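Local coordinates for uncharacterized conserved protein YiiM (Geobacillus stearothermophilus, PDB 5YHH) that probably acts as a molybdenum-cofactor-dependent oxidoreductase of the MOSC family that confers resistance to hydroxylaminopurine, at residues D62-A67 with F151-E156; Y109-A114 with G157-G162; V103-I108 with H200-A205. All blocks are in the same frame, centred on the assembly; numbering follows the deposited sequence.

Contact 1 (D62-A67 with F151-E156)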
loop_
_atom_site.group_PDB
_atom_site.type_symbol
_atom_site.label_atom_id
_atom_site.label_comp_id
_atom_site.label_asym_id
_atom_site.label_seq_id
_atom_site.Cartn_x
_atom_site.Cartn_y
_atom_site.Cartn_z
ATOM N N ASP A 62 -5.311 -10.206 0.496
ATOM C CA ASP A 62 -5.676 -8.772 0.412
ATOM C C ASP A 62 -4.438 -7.857 0.504
ATOM O O ASP A 62 -4.411 -6.731 -0.053
ATOM C CB ASP A 62 -6.645 -8.385 1.543
ATOM C CG ASP A 62 -8.077 -8.916 1.351
ATOM O OD1 ASP A 62 -8.540 -9.109 0.209
ATOM O OD2 ASP A 62 -8.764 -9.094 2.388
ATOM N N LYS A 63 -3.458 -8.311 1.282
ATOM C CA LYS A 63 -2.265 -7.546 1.548
ATOM C C LYS A 63 -1.043 -8.189 0.880
ATOM O O LYS A 63 0.057 -8.190 1.430
ATOM C CB LYS A 63 -2.076 -7.411 3.062
ATOM C CG LYS A 63 -3.169 -6.547 3.759
ATOM C CD LYS A 63 -2.801 -6.088 5.193
ATOM C CE LYS A 63 -2.494 -7.240 6.150
ATOM N NZ LYS A 63 -3.707 -7.763 6.865
ATOM N N ALA A 64 -1.225 -8.700 -0.331
ATOM C CA ALA A 64 -0.165 -9.452 -1.007
ATOM C C ALA A 64 1.070 -8.578 -1.329
ATOM O O ALA A 64 2.196 -9.033 -1.168
ATOM C CB ALA A 64 -0.690 -10.049 -2.263
ATOM N N ILE A 65 0.841 -7.348 -1.804
ATOM C CA ILE A 65 1.921 -6.433 -2.213
ATOM C C ILE A 65 1.695 -5.086 -1.515
ATOM O O ILE A 65 0.659 -4.450 -1.697
ATOM C CB ILE A 65 1.955 -6.236 -3.737
ATOM C CG1 ILE A 65 2.170 -7.588 -4.468
ATOM C CG2 ILE A 65 3.066 -5.248 -4.128
ATOM C CD1 ILE A 65 1.777 -7.521 -5.923
ATOM N N CYS A 66 2.657 -4.657 -0.713
ATOM C CA CYS A 66 2.647 -3.300 -0.149
ATOM C C CYS A 66 3.406 -2.308 -1.076
ATOM O O CYS A 66 4.537 -2.580 -1.476
ATOM C CB CYS A 66 3.270 -3.354 1.270
ATOM S SG CYS A 66 3.330 -1.742 2.059
ATOM N N ALA A 67 2.767 -1.200 -1.444
ATOM C CA ALA A 67 3.318 -0.202 -2.383
ATOM C C ALA A 67 3.420 1.157 -1.731
ATOM O O ALA A 67 2.553 1.532 -0.915
ATOM C CB ALA A 67 2.434 -0.101 -3.625
ATOM N N PHE A 151 -1.978 -3.977 -2.858
ATOM C CA PHE A 151 -2.636 -4.708 -3.937
ATOM C C PHE A 151 -2.823 -6.175 -3.565
ATOM O O PHE A 151 -1.973 -6.794 -2.902
ATOM C CB PHE A 151 -1.748 -4.754 -5.189
ATOM C CG PHE A 151 -1.398 -3.425 -5.785
ATOM C CD1 PHE A 151 -2.231 -2.817 -6.711
ATOM C CD2 PHE A 151 -0.177 -2.826 -5.497
ATOM C CE1 PHE A 151 -1.868 -1.601 -7.310
ATOM C CE2 PHE A 151 0.189 -1.629 -6.089
ATOM C CZ PHE A 151 -0.655 -1.012 -6.990
ATOM N N ARG A 152 -3.915 -6.744 -4.066
ATOM C CA ARG A 152 -4.071 -8.192 -4.196
ATOM C C ARG A 152 -3.623 -8.588 -5.606
ATOM O O ARG A 152 -3.615 -7.762 -6.537
ATOM C CB ARG A 152 -5.531 -8.609 -3.936
ATOM C CG ARG A 152 -6.560 -8.090 -4.955
ATOM C CD ARG A 152 -7.929 -8.791 -4.760
ATOM N NE ARG A 152 -8.469 -8.494 -3.426
ATOM C CZ ARG A 152 -9.113 -7.377 -3.085
ATOM N NH1 ARG A 152 -9.387 -6.445 -3.984
ATOM N NH2 ARG A 152 -9.533 -7.218 -1.844
ATOM N N VAL A 153 -3.239 -9.847 -5.771
ATOM C CA VAL A 153 -2.811 -10.337 -7.058
ATOM C C VAL A 153 -3.959 -11.103 -7.704
ATOM O O VAL A 153 -4.390 -12.146 -7.175
ATOM C CB VAL A 153 -1.585 -11.230 -6.900
ATOM C CG1 VAL A 153 -1.229 -11.865 -8.249
ATOM C CG2 VAL A 153 -0.424 -10.394 -6.276
ATOM N N LEU A 154 -4.453 -10.569 -8.824
ATOM C CA LEU A 154 -5.519 -11.204 -9.611
ATOM C C LEU A 154 -4.986 -12.289 -10.514
ATOM O O LEU A 154 -5.645 -13.326 -10.712
ATOM C CB LEU A 154 -6.280 -10.166 -10.464
ATOM C CG LEU A 154 -6.945 -9.030 -9.668
ATOM C CD1 LEU A 154 -7.679 -8.057 -10.614
ATOM C CD2 LEU A 154 -7.881 -9.564 -8.563
ATOM N N GLN A 155 -3.819 -12.043 -11.111
ATOM C CA GLN A 155 -3.143 -13.054 -11.926
ATOM C C GLN A 155 -1.641 -12.998 -11.603
ATOM O O GLN A 155 -1.003 -11.936 -11.617
ATOM C CB GLN A 155 -3.455 -12.912 -13.439
ATOM C CG GLN A 155 -2.269 -13.360 -14.385
ATOM C CD GLN A 155 -2.478 -13.117 -15.899
ATOM O OE1 GLN A 155 -3.328 -13.747 -16.518
ATOM N NE2 GLN A 155 -1.664 -12.229 -16.493
ATOM N N GLU A 156 -1.103 -14.152 -11.225
ATOM C CA GLU A 156 0.319 -14.293 -10.896
ATOM C C GLU A 156 1.160 -13.996 -12.125
ATOM O O GLU A 156 0.717 -14.201 -13.248
ATOM C CB GLU A 156 0.603 -15.738 -10.420
ATOM C CG GLU A 156 0.043 -16.006 -9.072
ATOM C CD GLU A 156 0.400 -17.379 -8.509
ATOM O OE1 GLU A 156 0.662 -18.334 -9.295
ATOM O OE2 GLU A 156 0.412 -17.469 -7.256
#

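Contact 2 (Y109-A114 with G157-G162)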
loop_
_atom_site.group_PDB
_atom_site.type_symbol
_atom_site.label_atom_id
_atom_site.label_comp_id
_atom_site.label_asym_id
_atom_site.label_seq_id
_atom_site.Cartn_x
_atom_site.Cartn_y
_atom_site.Cartn_z
ATOM N N TYR A 109 -4.312 -2.995 -12.367
ATOM C CA TYR A 109 -3.117 -2.602 -13.141
ATOM C C TYR A 109 -2.441 -3.854 -13.701
ATOM O O TYR A 109 -2.434 -4.911 -13.053
ATOM C CB TYR A 109 -2.089 -1.871 -12.281
ATOM C CG TYR A 109 -2.589 -0.544 -11.750
ATOM C CD1 TYR A 109 -3.346 -0.488 -10.606
ATOM C CD2 TYR A 109 -2.298 0.658 -12.416
ATOM C CE1 TYR A 109 -3.803 0.740 -10.098
ATOM C CE2 TYR A 109 -2.775 1.887 -11.940
ATOM C CZ TYR A 109 -3.538 1.915 -10.777
ATOM O OH TYR A 109 -4.035 3.104 -10.272
ATOM N N VAL A 110 -1.888 -3.731 -14.904
ATOM C CA VAL A 110 -0.971 -4.741 -15.419
ATOM C C VAL A 110 0.420 -4.316 -14.956
ATOM O O VAL A 110 0.797 -3.145 -15.059
ATOM C CB VAL A 110 -0.995 -4.868 -16.954
ATOM C CG1 VAL A 110 0.082 -5.842 -17.420
ATOM C CG2 VAL A 110 -2.324 -5.406 -17.442
ATOM N N ALA A 111 1.177 -5.262 -14.429
ATOM C CA ALA A 111 2.557 -5.041 -14.054
ATOM C C ALA A 111 3.358 -6.228 -14.498
ATOM O O ALA A 111 3.169 -7.318 -13.973
ATOM C CB ALA A 111 2.673 -4.877 -12.524
ATOM N N GLY A 112 4.237 -6.051 -15.484
ATOM C CA GLY A 112 4.924 -7.210 -16.061
ATOM C C GLY A 112 3.910 -8.161 -16.670
ATOM O O GLY A 112 3.003 -7.714 -17.364
ATOM N N THR A 113 4.033 -9.457 -16.382
ATOM C CA THR A 113 3.035 -10.437 -16.781
ATOM C C THR A 113 1.925 -10.635 -15.694
ATOM O O THR A 113 1.053 -11.505 -15.820
ATOM C CB THR A 113 3.737 -11.764 -17.122
ATOM O OG1 THR A 113 4.417 -12.274 -15.956
ATOM C CG2 THR A 113 4.758 -11.550 -18.249
ATOM N N ALA A 114 1.948 -9.833 -14.638
ATOM C CA ALA A 114 0.976 -9.948 -13.540
ATOM C C ALA A 114 -0.212 -8.961 -13.661
ATOM O O ALA A 114 -0.111 -7.943 -14.331
ATOM C CB ALA A 114 1.699 -9.750 -12.168
ATOM N N GLY A 157 2.370 -13.498 -11.930
ATOM C CA GLY A 157 3.288 -13.325 -13.051
ATOM C C GLY A 157 4.670 -12.943 -12.579
ATOM O O GLY A 157 5.068 -13.285 -11.449
ATOM N N VAL A 158 5.390 -12.226 -13.439
ATOM C CA VAL A 158 6.777 -11.853 -13.202
ATOM C C VAL A 158 6.939 -10.380 -13.565
ATOM O O VAL A 158 6.366 -9.911 -14.544
ATOM C CB VAL A 158 7.762 -12.736 -14.008
ATOM C CG1 VAL A 158 9.222 -12.335 -13.707
ATOM C CG2 VAL A 158 7.525 -14.234 -13.697
ATOM N N ILE A 159 7.701 -9.665 -12.742
ATOM C CA ILE A 159 7.987 -8.242 -12.943
ATOM C C ILE A 159 9.482 -7.986 -12.770
ATOM O O ILE A 159 10.177 -8.740 -12.088
ATOM C CB ILE A 159 7.258 -7.366 -11.890
ATOM C CG1 ILE A 159 7.563 -7.873 -10.488
ATOM C CG2 ILE A 159 5.759 -7.385 -12.093
ATOM C CD1 ILE A 159 7.125 -6.910 -9.378
ATOM N N GLU A 160 9.952 -6.897 -13.361
ATOM C CA GLU A 160 11.336 -6.457 -13.234
ATOM C C GLU A 160 11.343 -5.025 -12.778
ATOM O O GLU A 160 10.424 -4.297 -13.121
ATOM C CB GLU A 160 12.004 -6.428 -14.587
ATOM C CG GLU A 160 12.461 -7.693 -15.072
ATOM C CD GLU A 160 13.059 -7.498 -16.421
ATOM O OE1 GLU A 160 14.100 -6.818 -16.490
ATOM O OE2 GLU A 160 12.435 -7.939 -17.387
ATOM N N PRO A 161 12.413 -4.608 -12.081
ATOM C CA PRO A 161 12.532 -3.191 -11.714
ATOM C C PRO A 161 12.378 -2.270 -12.920
ATOM O O PRO A 161 12.903 -2.556 -13.984
ATOM C CB PRO A 161 13.933 -3.095 -11.082
ATOM C CG PRO A 161 14.147 -4.484 -10.470
ATOM C CD PRO A 161 13.509 -5.419 -11.513
ATOM N N GLY A 162 11.594 -1.210 -12.777
ATOM C CA GLY A 162 11.324 -0.307 -13.876
ATOM C C GLY A 162 10.089 -0.666 -14.673
ATOM O O GLY A 162 9.731 0.065 -15.590
#

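Contact 3 (V103-I108 with H200-A205)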
loop_
_atom_site.group_PDB
_atom_site.type_symbol
_atom_site.label_atom_id
_atom_site.label_comp_id
_atom_site.label_asym_id
_atom_site.label_seq_id
_atom_site.Cartn_x
_atom_site.Cartn_y
_atom_site.Cartn_z
ATOM N N VAL A 103 -4.882 7.005 -7.089
ATOM C CA VAL A 103 -5.146 5.569 -7.094
ATOM C C VAL A 103 -6.470 5.315 -6.369
ATOM O O VAL A 103 -6.717 5.864 -5.281
ATOM C CB VAL A 103 -4.005 4.822 -6.401
ATOM C CG1 VAL A 103 -4.338 3.329 -6.207
ATOM C CG2 VAL A 103 -2.722 5.013 -7.175
ATOM N N CYS A 104 -7.304 4.468 -6.964
ATOM C CA CYS A 104 -8.627 4.177 -6.426
ATOM C C CYS A 104 -8.781 2.733 -6.000
ATOM O O CYS A 104 -8.176 1.829 -6.570
ATOM C CB CYS A 104 -9.714 4.521 -7.453
ATOM S SG CYS A 104 -9.842 6.297 -7.740
ATOM N N LEU A 105 -9.625 2.527 -5.010
ATOM C CA LEU A 105 -9.963 1.198 -4.556
ATOM C C LEU A 105 -10.548 0.465 -5.755
ATOM O O LEU A 105 -11.360 1.026 -6.490
ATOM C CB LEU A 105 -10.979 1.295 -3.432
ATOM C CG LEU A 105 -11.537 -0.023 -2.884
ATOM C CD1 LEU A 105 -10.411 -0.893 -2.283
ATOM C CD2 LEU A 105 -12.603 0.361 -1.864
ATOM N N GLY A 106 -10.066 -0.742 -6.006
ATOM C CA GLY A 106 -10.560 -1.534 -7.115
ATOM C C GLY A 106 -9.838 -1.352 -8.428
ATOM O O GLY A 106 -10.082 -2.128 -9.348
ATOM N N ASP A 107 -8.951 -0.355 -8.533
ATOM C CA ASP A 107 -8.162 -0.166 -9.753
ATOM C C ASP A 107 -7.426 -1.462 -10.033
ATOM O O ASP A 107 -6.842 -2.065 -9.127
ATOM C CB ASP A 107 -7.069 0.901 -9.602
ATOM C CG ASP A 107 -7.571 2.350 -9.650
ATOM O OD1 ASP A 107 -8.755 2.633 -9.896
ATOM O OD2 ASP A 107 -6.715 3.246 -9.412
ATOM N N ILE A 108 -7.434 -1.869 -11.298
ATOM C CA ILE A 108 -6.656 -3.003 -11.761
ATOM C C ILE A 108 -5.524 -2.523 -12.655
ATOM O O ILE A 108 -5.749 -1.741 -13.614
ATOM C CB ILE A 108 -7.562 -4.013 -12.507
ATOM C CG1 ILE A 108 -8.667 -4.480 -11.560
ATOM C CG2 ILE A 108 -6.733 -5.189 -13.026
ATOM C CD1 ILE A 108 -9.712 -5.462 -12.166
ATOM N N HIS A 200 -17.985 -1.631 -1.418
ATOM C CA HIS A 200 -17.101 -1.926 -2.523
ATOM C C HIS A 200 -16.566 -3.370 -2.499
ATOM O O HIS A 200 -15.892 -3.773 -1.560
ATOM C CB HIS A 200 -15.938 -0.950 -2.589
ATOM C CG HIS A 200 -15.411 -0.768 -3.973
ATOM N ND1 HIS A 200 -14.822 -1.793 -4.679
ATOM C CD2 HIS A 200 -15.422 0.303 -4.801
ATOM C CE1 HIS A 200 -14.477 -1.355 -5.878
ATOM N NE2 HIS A 200 -14.824 -0.084 -5.975
ATOM N N PRO A 201 -16.846 -4.143 -3.555
ATOM C CA PRO A 201 -16.424 -5.553 -3.614
ATOM C C PRO A 201 -14.898 -5.765 -3.576
ATOM O O PRO A 201 -14.437 -6.835 -3.216
ATOM C CB PRO A 201 -16.981 -6.022 -4.955
ATOM C CG PRO A 201 -18.081 -5.053 -5.266
ATOM C CD PRO A 201 -17.647 -3.761 -4.732
ATOM N N ALA A 202 -14.139 -4.760 -3.967
ATOM C CA ALA A 202 -12.671 -4.829 -3.936
ATOM C C ALA A 202 -12.037 -4.507 -2.563
ATOM O O ALA A 202 -10.845 -4.774 -2.362
ATOM C CB ALA A 202 -12.076 -3.917 -5.009
ATOM N N LEU A 203 -12.811 -3.978 -1.612
ATOM C CA LEU A 203 -12.248 -3.663 -0.273
ATOM C C LEU A 203 -11.807 -4.933 0.465
ATOM O O LEU A 203 -12.511 -5.956 0.470
ATOM C CB LEU A 203 -13.259 -2.924 0.595
ATOM C CG LEU A 203 -12.737 -2.322 1.907
ATOM C CD1 LEU A 203 -11.719 -1.219 1.640
ATOM C CD2 LEU A 203 -13.900 -1.791 2.722
ATOM N N SER A 204 -10.628 -4.873 1.068
ATOM C CA SER A 204 -10.135 -5.948 1.899
ATOM C C SER A 204 -11.184 -6.279 2.991
ATOM O O SER A 204 -11.885 -5.378 3.483
ATOM C CB SER A 204 -8.772 -5.550 2.506
ATOM O OG SER A 204 -8.961 -4.574 3.509
ATOM N N ALA A 205 -11.306 -7.561 3.334
ATOM C CA ALA A 205 -12.274 -8.012 4.342
ATOM C C ALA A 205 -12.129 -7.256 5.663
ATOM O O ALA A 205 -13.117 -6.853 6.252
ATOM C CB ALA A 205 -12.143 -9.514 4.580
#

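Contact 1 (D62-A67 with F151-E156)
I65 and F151 face each other as an antiparallel hydrogen-bonded pair, joined by two backbone bonds. I65 N gives to F151 O at 3.1 Å, and F151 N returns a bond to I65 O at 2.9 Å. Beyond this pair A67 sets its CB against the ring of F151, 3.7 Å from CE2, in an oblique approach. In the other direction I65 and V153 cross at about a right angle, with I65 CD1 lying 3.6 Å from V153 CG2. That same methyl of V153 also meets A64 CB, so it bridges two consecutive residues of the partner segment. A salt bridge stands beside the strand pairing: R152 NH2 donates to D62 OD1 at 3.0 Å. The two side chains run side by side in the same direction, yet their flat groups are 83° apart. The carboxylate oxygen sits in the guanidinium plane, while the nitrogen comes in from above the carboxylate plane. R152 bends at chi3 (62°), which swings its NE back toward the D62 side.

Further out, NH1 of R152 bonds to A202 O, the stronger grip on this guanidinium, and to Q117 OE1, while D62 OD2 accepts from A205 N. F151 also meets the ring of W93. A64 and I65 together oppose F151, a classic beta bulge where strand 65-69 joins strand 149-153 in the mixed sheet of the MOSC domain.

Contact 2 (Y109-A114 with G157-G162)
T113 and V158 carry the polar part of this contact through two hydrogen bonds. T113 N donates to V158 O at 3.0 Å, the donor tilted slightly from the carbonyl plane. In return V158 N donates to T113 OG1 at 2.7 Å, with an N-H...O angle of 150°. The hydroxyl sits between the backbone N and the carbonyl carbon of its own residue (chi1 62°), and from there it takes the place a backbone carbonyl would have in a regular strand pair. Outside the segments, T113 O accepts from the side chain of Q155.

A weaker polar touch is a CA-H...O contact, G112 CA to V158 O at 3.4 Å, so this carbonyl meets two consecutive residues of the turn.

Packing lies to one flank: I159 CG2 meets A111 CB at 4.0 Å, an apolar pair, and lies against the A111 carbonyl as well, while A114 CB rests on the G157 backbone. I9 of strand 8-19 touches both A111 and I159.

Both close backbone approaches are at glycines: G112 CA against V158 O, and G157 against the T113-A114 peptide, where no side chain intervenes. The type II' turn from A111 to A114 is thus docked on strand 157-159 by uncharged groups alone, its two hydrogen bonds among exposed residues and its packing on the buried A111 and I159.

Contact 3 (V103-I108 with H200-A205)
L105 reaches across to H200, A202 and L203 and carries most of the apolar contact here. Its CB points toward the partner segment, and CG, anti to the backbone N (chi1 176°), comes to lie over the centre of the H200 imidazole. The distance from L105 CG to the ring centroid is 4.2 Å, only 12° off the ring normal, a CH-pi contact. From CG the two methyls part. CD2 meets H200 CB at 3.7 Å, with ring atom CG as close, and touches L203 CD1 at 3.9 Å. CD1 turns instead to the backbone, with L203 CA and A202 O each 3.9 Å from it. The leucine and histidine side chains run past one another, pointing in opposite senses.

The ring beneath is fixed in rotation at its edge, where A202 N donates to H200 ND1 at 3.1 Å with the nitrogen in the imidazole plane. That bond implies an ND1 acting as acceptor, so the proton is probably on NE2, which makes a weak hydrogen bond to V172 O. Beside L105, G106 brings its CA to 3.5 Å from A202 CB. With no side chain on G106, A202 CB and the H200 ring come up against its backbone.

Each segment holds a tight turn, type II from C104 to D107 and type I from H200 to L203. The first leads into strand 108-111 of the MOSC sheet. The second links helix 191-199 to helix 205-213, with S204 as N-cap, and so seats the YiiM-like three-helix domain against the barrel-like sheet domain.

Overall arrangement
Contact 1 (62-67 with 151-156) and contact 2 (109-114 with 157-162) both lie inside the MOSC domain, and strands 149-153 and 157-159 follow each other in the chain. Contact 1 is partly buried, its centre about 9 Å from that of the chain, and mixes strand pairing with a salt bridge. Contact 2, also partly buried, lies farther out, its centre about 16 Å from the chain's, and rests on uncharged bonds at a turn. Contact 3 (103-108 with 200-205) is wholly buried, has no hydrogen bond across it, and joins the sheet domain to the helical one. Contacts 1 and 3 meet at the turn before helix 205-213; F151 packing on Y109 ties contact 1 to contact 2.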